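Local structure of Two-component system response regulator/GGDEF domain protein (Aeromonas salmonicida, 3LUF) at residues R18-I21 with Q22-Q26; E65-K68 with V69-R73. The protein probably makes cyclic di-GMP from two GTP molecules through a GGDEF domain absent from this construct, which comprises the two receiver domains that precede it. All coordinates share one frame; numbering follows the deposited sequence. Where two conformers were deposited one is given.

Overall arrangement
Contacts 1 and 2 lie on helices 14-27 and 65-72 of one receiver domain, about 23 Å apart between centres and without touching. They show how the backbone bonding of an amphipathic helix repeats while its side chains change with the surroundings. Each helix is the crossover of a different beta-alpha-beta unit of the same five-stranded parallel sheet. Both are partly buried: Leu20, Ala23 and Ile24 in contact 1 and Ala66, Val67 and Leu70 in contact 2 form the inner sides. The outer surfaces differ. In one of its two conformations a glutamine shares a water with the backbone in contact 1, whereas a lysine and a glutamate lie alongside each other in contact 2.

Contact 1: R18-I21 with Q22-Q26; sequences RMLI and QAIAQ. Unlike the reference sequence in segment 18-21: Met19 (reference Thr).
Leu20 and Ile24, one turn apart on helix 14-27, form the inward-facing pair of this segment of a CheY-like receiver domain. Their side chains approach loosely, Leu20 CD2 lying 4.3 Å from Ile24 CD1. Ile24 also leans on the backbone: with CG1 anti to its own carbonyl carbon (chi1 -69°), that branch passes 3.2 Å from Leu20 O. The same oxygen accepts the Ile24 N-H at 2.9 Å, one of four successive i to i+4 bonds that run from the Arg18-Gln22 pair to Ile21-Ala25.

Beyond this first shell, Leu20 rests on Ile9 of strand 6-10, and Ile24 spans Ile7 and Ile9 of that strand and Ile32 of strand 31-35. The helix links these two strands as the crossover of a beta-alpha-beta unit. Helix 106-122 covers another side, where Arg106 touches both Met19, modelled as selenomethionine, and Ala23.

On the solvent side, Gln22 packs its CB 3.4 Å from Arg18 O, while the rest of its chain, CG anti to the backbone N, leads outward. Met19 O has two donors, the Ala23 N-H at 3.0 Å and a water at 2.8 Å. Gln22 has two conformations; in this one the water also donates to Gln22 OE1, 3.0 Å from the water oxygen.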
loop_
_atom_site.group_PDB
_atom_site.type_symbol
_atom_site.label_atom_id
_atom_site.label_comp_id
_atom_site.label_asym_id
_atom_site.label_seq_id
_atom_site.Cartn_x
_atom_site.Cartn_y
_atom_site.Cartn_z
ATOM N N ARG B 18 -15.043 -11.130 -24.993
ATOM C CA ARG B 18 -15.849 -11.975 -24.115
ATOM C C ARG B 18 -15.244 -12.186 -22.707
ATOM O O ARG B 18 -15.998 -12.202 -21.717
ATOM C CB ARG B 18 -16.230 -13.294 -24.777
ATOM C CG ARG B 18 -17.216 -13.073 -25.898
ATOM C CD ARG B 18 -17.719 -14.342 -26.417
ATOM N NE ARG B 18 -18.664 -14.055 -27.488
ATOM C CZ ARG B 18 -19.212 -14.993 -28.249
ATOM N NH1 ARG B 18 -18.927 -16.280 -28.040
ATOM N NH2 ARG B 18 -20.052 -14.634 -29.202
HETATM N N MSE B 19 -13.919 -12.313 -22.610
HETATM C CA MSE B 19 -13.244 -12.368 -21.280
HETATM C C MSE B 19 -13.512 -11.129 -20.443
HETATM O O MSE B 19 -13.784 -11.218 -19.225
HETATM C CB MSE B 19 -11.732 -12.510 -21.430
HETATM C CG MSE B 19 -11.309 -13.873 -21.825
HETATM SE SE MSE B 19 -9.356 -13.840 -22.192
HETATM C CE MSE B 19 -9.320 -15.756 -22.211
ATOM N N LEU B 20 -13.439 -9.965 -21.098
ATOM C CA LEU B 20 -13.670 -8.693 -20.420
ATOM C C LEU B 20 -15.117 -8.573 -19.960
ATOM O O LEU B 20 -15.376 -8.167 -18.834
ATOM C CB LEU B 20 -13.337 -7.540 -21.340
ATOM C CG LEU B 20 -11.874 -7.208 -21.498
ATOM C CD1 LEU B 20 -11.690 -6.164 -22.586
ATOM C CD2 LEU B 20 -11.241 -6.747 -20.135
ATOM N N ILE B 21 -16.049 -8.921 -20.834
ATOM C CA ILE B 21 -17.476 -8.865 -20.470
ATOM C C ILE B 21 -17.743 -9.750 -19.266
ATOM O O ILE B 21 -18.294 -9.281 -18.279
ATOM C CB ILE B 21 -18.392 -9.260 -21.625
ATOM C CG1 ILE B 21 -18.300 -8.206 -22.747
ATOM C CG2 ILE B 21 -19.836 -9.461 -21.115
ATOM C CD1 ILE B 21 -18.890 -8.690 -24.088
ATOM N N GLN B 22 -17.317 -11.012 -19.336
ATOM C CA GLN B 22 -17.569 -11.981 -18.262
ATOM C C GLN B 22 -16.993 -11.516 -16.922
ATOM O O GLN B 22 -17.673 -11.560 -15.897
ATOM C CB GLN B 22 -16.988 -13.341 -18.641
ATOM C CG GLN B 22 -17.196 -14.472 -17.621
ATOM C CD GLN B 22 -16.495 -15.748 -18.073
ATOM O OE1 GLN B 22 -15.459 -15.684 -18.747
ATOM N NE2 GLN B 22 -17.051 -16.912 -17.720
ATOM N N ALA B 23 -15.743 -11.058 -16.943
ATOM C CA ALA B 23 -15.063 -10.630 -15.721
ATOM C C ALA B 23 -15.669 -9.345 -15.145
ATOM O O ALA B 23 -15.897 -9.250 -13.928
ATOM C CB ALA B 23 -13.594 -10.470 -15.949
ATOM N N ILE B 24 -15.946 -8.364 -16.007
ATOM C CA ILE B 24 -16.464 -7.085 -15.521
ATOM C C ILE B 24 -17.918 -7.261 -14.996
ATOM O O ILE B 24 -18.297 -6.683 -13.945
ATOM C CB ILE B 24 -16.333 -6.004 -16.614
ATOM C CG1 ILE B 24 -14.858 -5.689 -16.827
ATOM C CG2 ILE B 24 -17.084 -4.726 -16.213
ATOM C CD1 ILE B 24 -14.570 -4.867 -18.087
ATOM N N ALA B 25 -18.688 -8.109 -15.681
ATOM C CA ALA B 25 -20.063 -8.405 -15.298
ATOM C C ALA B 25 -20.106 -9.136 -13.956
ATOM O O ALA B 25 -21.030 -8.920 -13.169
ATOM C CB ALA B 25 -20.768 -9.254 -16.366
ATOM N N GLN B 26 -19.116 -9.988 -13.702
ATOM C CA GLN B 26 -19.169 -10.822 -12.509
ATOM C C GLN B 26 -18.595 -10.101 -11.302
ATOM O O GLN B 26 -19.063 -10.294 -10.189
ATOM C CB GLN B 26 -18.472 -12.147 -12.784
ATOM C CG GLN B 26 -18.223 -13.050 -11.589
ATOM C CD GLN B 26 -17.250 -14.132 -12.000
ATOM O OE1 GLN B 26 -17.631 -15.096 -12.653
ATOM N NE2 GLN B 26 -15.986 -13.946 -11.678
HETATM O O HOH W 1 -13.456 -13.678 -17.925
#

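Contact 2: E65-K68 with V69-R73; sequences EAVK and VLLER
Val67 and Leu71, a turn apart on helix 65-72, pack flank to flank, with Val67 CG1 3.7 Å from Leu71 CD1. Val67 CG1 is anti to the backbone N (chi1 173°), which turns this methyl toward the following turn.

Four carbonyl oxygens of 65-68 receive N-H groups from 69-72, but not equally. Leu71 N reaches Val67 O at 2.9 Å in a nearly straight bond, 168° at the hydrogen. The bonds to Ala66 O from Leu70 N and to Lys68 O from Glu72 N are each 3.0 Å long. The Val69 N bond to Glu65 O is weak, stretched to 3.4 Å although well aligned. Arg73 N makes two weak bonds, to Val69 O and Leu70 O.

Among the polar side chains, Glu65 turns away from this contact, and its OE1 accepts the backbone N-H of Ser63. Arg73 NH1 donates to Ala41 O and, weakly, to Cys44 O. Lys68 and Glu72 run alongside each other on the exposed face without forming a salt bridge: Lys68 CE comes within 3.4 Å of Glu72 OE1, but NZ remains 4.6 Å from that oxygen. Their opposite charges may still attract.

The apolar face needs no such partners. Ala66 and Leu70 settle on Val54, while Val67, Leu70 and Leu71 meet Val77. Asp55, a magnesium ligand, ends strand 49-55. The helix connects that strand to strand 77-81, and is an amphipathic crossover helix of a CheY-like receiver fold.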
loop_
_atom_site.group_PDB
_atom_site.type_symbol
_atom_site.label_atom_id
_atom_site.label_comp_id
_atom_site.label_asym_id
_atom_site.label_seq_id
_atom_site.Cartn_x
_atom_site.Cartn_y
_atom_site.Cartn_z
ATOM N N GLU B 65 -6.897 4.856 -34.089
ATOM C CA GLU B 65 -7.795 6.000 -34.346
ATOM C C GLU B 65 -9.005 6.138 -33.416
ATOM O O GLU B 65 -9.497 7.243 -33.218
ATOM C CB GLU B 65 -8.247 6.034 -35.814
ATOM C CG GLU B 65 -7.040 6.137 -36.761
ATOM C CD GLU B 65 -6.521 4.783 -37.242
ATOM O OE1 GLU B 65 -6.830 3.745 -36.618
ATOM O OE2 GLU B 65 -5.770 4.768 -38.245
ATOM N N ALA B 66 -9.500 5.023 -32.863
ATOM C CA ALA B 66 -10.656 5.072 -31.971
ATOM C C ALA B 66 -10.396 5.842 -30.678
ATOM O O ALA B 66 -11.338 6.374 -30.085
ATOM C CB ALA B 66 -11.204 3.670 -31.683
ATOM N N VAL B 67 -9.123 5.960 -30.296
ATOM C CA VAL B 67 -8.777 6.648 -29.037
ATOM C C VAL B 67 -9.173 8.117 -29.119
ATOM O O VAL B 67 -9.914 8.622 -28.277
ATOM C CB VAL B 67 -7.284 6.493 -28.684
ATOM C CG1 VAL B 67 -6.890 7.370 -27.447
ATOM C CG2 VAL B 67 -6.956 5.010 -28.408
ATOM N N LYS B 68 -8.694 8.783 -30.156
ATOM C CA LYS B 68 -8.969 10.199 -30.336
ATOM C C LYS B 68 -10.452 10.465 -30.571
ATOM O O LYS B 68 -11.007 11.423 -30.043
ATOM C CB LYS B 68 -8.112 10.738 -31.466
ATOM C CG LYS B 68 -8.272 12.231 -31.749
ATOM C CD LYS B 68 -7.292 12.607 -32.859
ATOM C CE LYS B 68 -7.469 14.044 -33.308
ATOM N NZ LYS B 68 -6.640 14.278 -34.515
ATOM N N VAL B 69 -11.095 9.624 -31.376
ATOM C CA VAL B 69 -12.525 9.748 -31.643
ATOM C C VAL B 69 -13.328 9.722 -30.352
ATOM O O VAL B 69 -14.202 10.559 -30.137
ATOM C CB VAL B 69 -13.029 8.654 -32.605
ATOM C CG1 VAL B 69 -14.549 8.634 -32.664
ATOM C CG2 VAL B 69 -12.438 8.885 -34.018
ATOM N N LEU B 70 -13.024 8.761 -29.478
ATOM C CA LEU B 70 -13.793 8.615 -28.252
ATOM C C LEU B 70 -13.431 9.683 -27.206
ATOM O O LEU B 70 -14.310 10.187 -26.523
ATOM C CB LEU B 70 -13.676 7.176 -27.712
ATOM C CG LEU B 70 -14.333 6.188 -28.682
ATOM C CD1 LEU B 70 -13.880 4.729 -28.348
ATOM C CD2 LEU B 70 -15.927 6.230 -28.666
ATOM N N LEU B 71 -12.161 10.023 -27.101
ATOM C CA LEU B 71 -11.747 11.135 -26.230
ATOM C C LEU B 71 -12.504 12.417 -26.605
ATOM O O LEU B 71 -12.980 13.157 -25.721
ATOM C CB LEU B 71 -10.254 11.375 -26.335
ATOM C CG LEU B 71 -9.367 10.338 -25.654
ATOM C CD1 LEU B 71 -7.923 10.555 -25.988
ATOM C CD2 LEU B 71 -9.541 10.351 -24.129
ATOM N N GLU B 72 -12.641 12.650 -27.914
ATOM C CA GLU B 72 -13.304 13.870 -28.404
ATOM C C GLU B 72 -14.799 13.845 -28.162
ATOM O O GLU B 72 -15.432 14.901 -28.129
ATOM C CB GLU B 72 -12.961 14.147 -29.862
ATOM C CG GLU B 72 -11.536 14.682 -29.968
ATOM C CD GLU B 72 -11.141 15.139 -31.359
ATOM O OE1 GLU B 72 -9.953 15.483 -31.505
ATOM O OE2 GLU B 72 -11.989 15.159 -32.290
ATOM N N ARG B 73 -15.351 12.651 -27.932
ATOM C CA ARG B 73 -16.741 12.514 -27.526
ATOM C C ARG B 73 -16.960 12.680 -26.029
ATOM O O ARG B 73 -18.090 12.593 -25.559
ATOM C CB ARG B 73 -17.321 11.193 -27.999
ATOM C CG ARG B 73 -17.730 11.245 -29.445
ATOM C CD ARG B 73 -18.486 10.006 -29.772
ATOM N NE ARG B 73 -18.139 9.522 -31.092
ATOM C CZ ARG B 73 -18.383 8.280 -31.489
ATOM N NH1 ARG B 73 -18.967 7.423 -30.651
ATOM N NH2 ARG B 73 -18.042 7.906 -32.706
#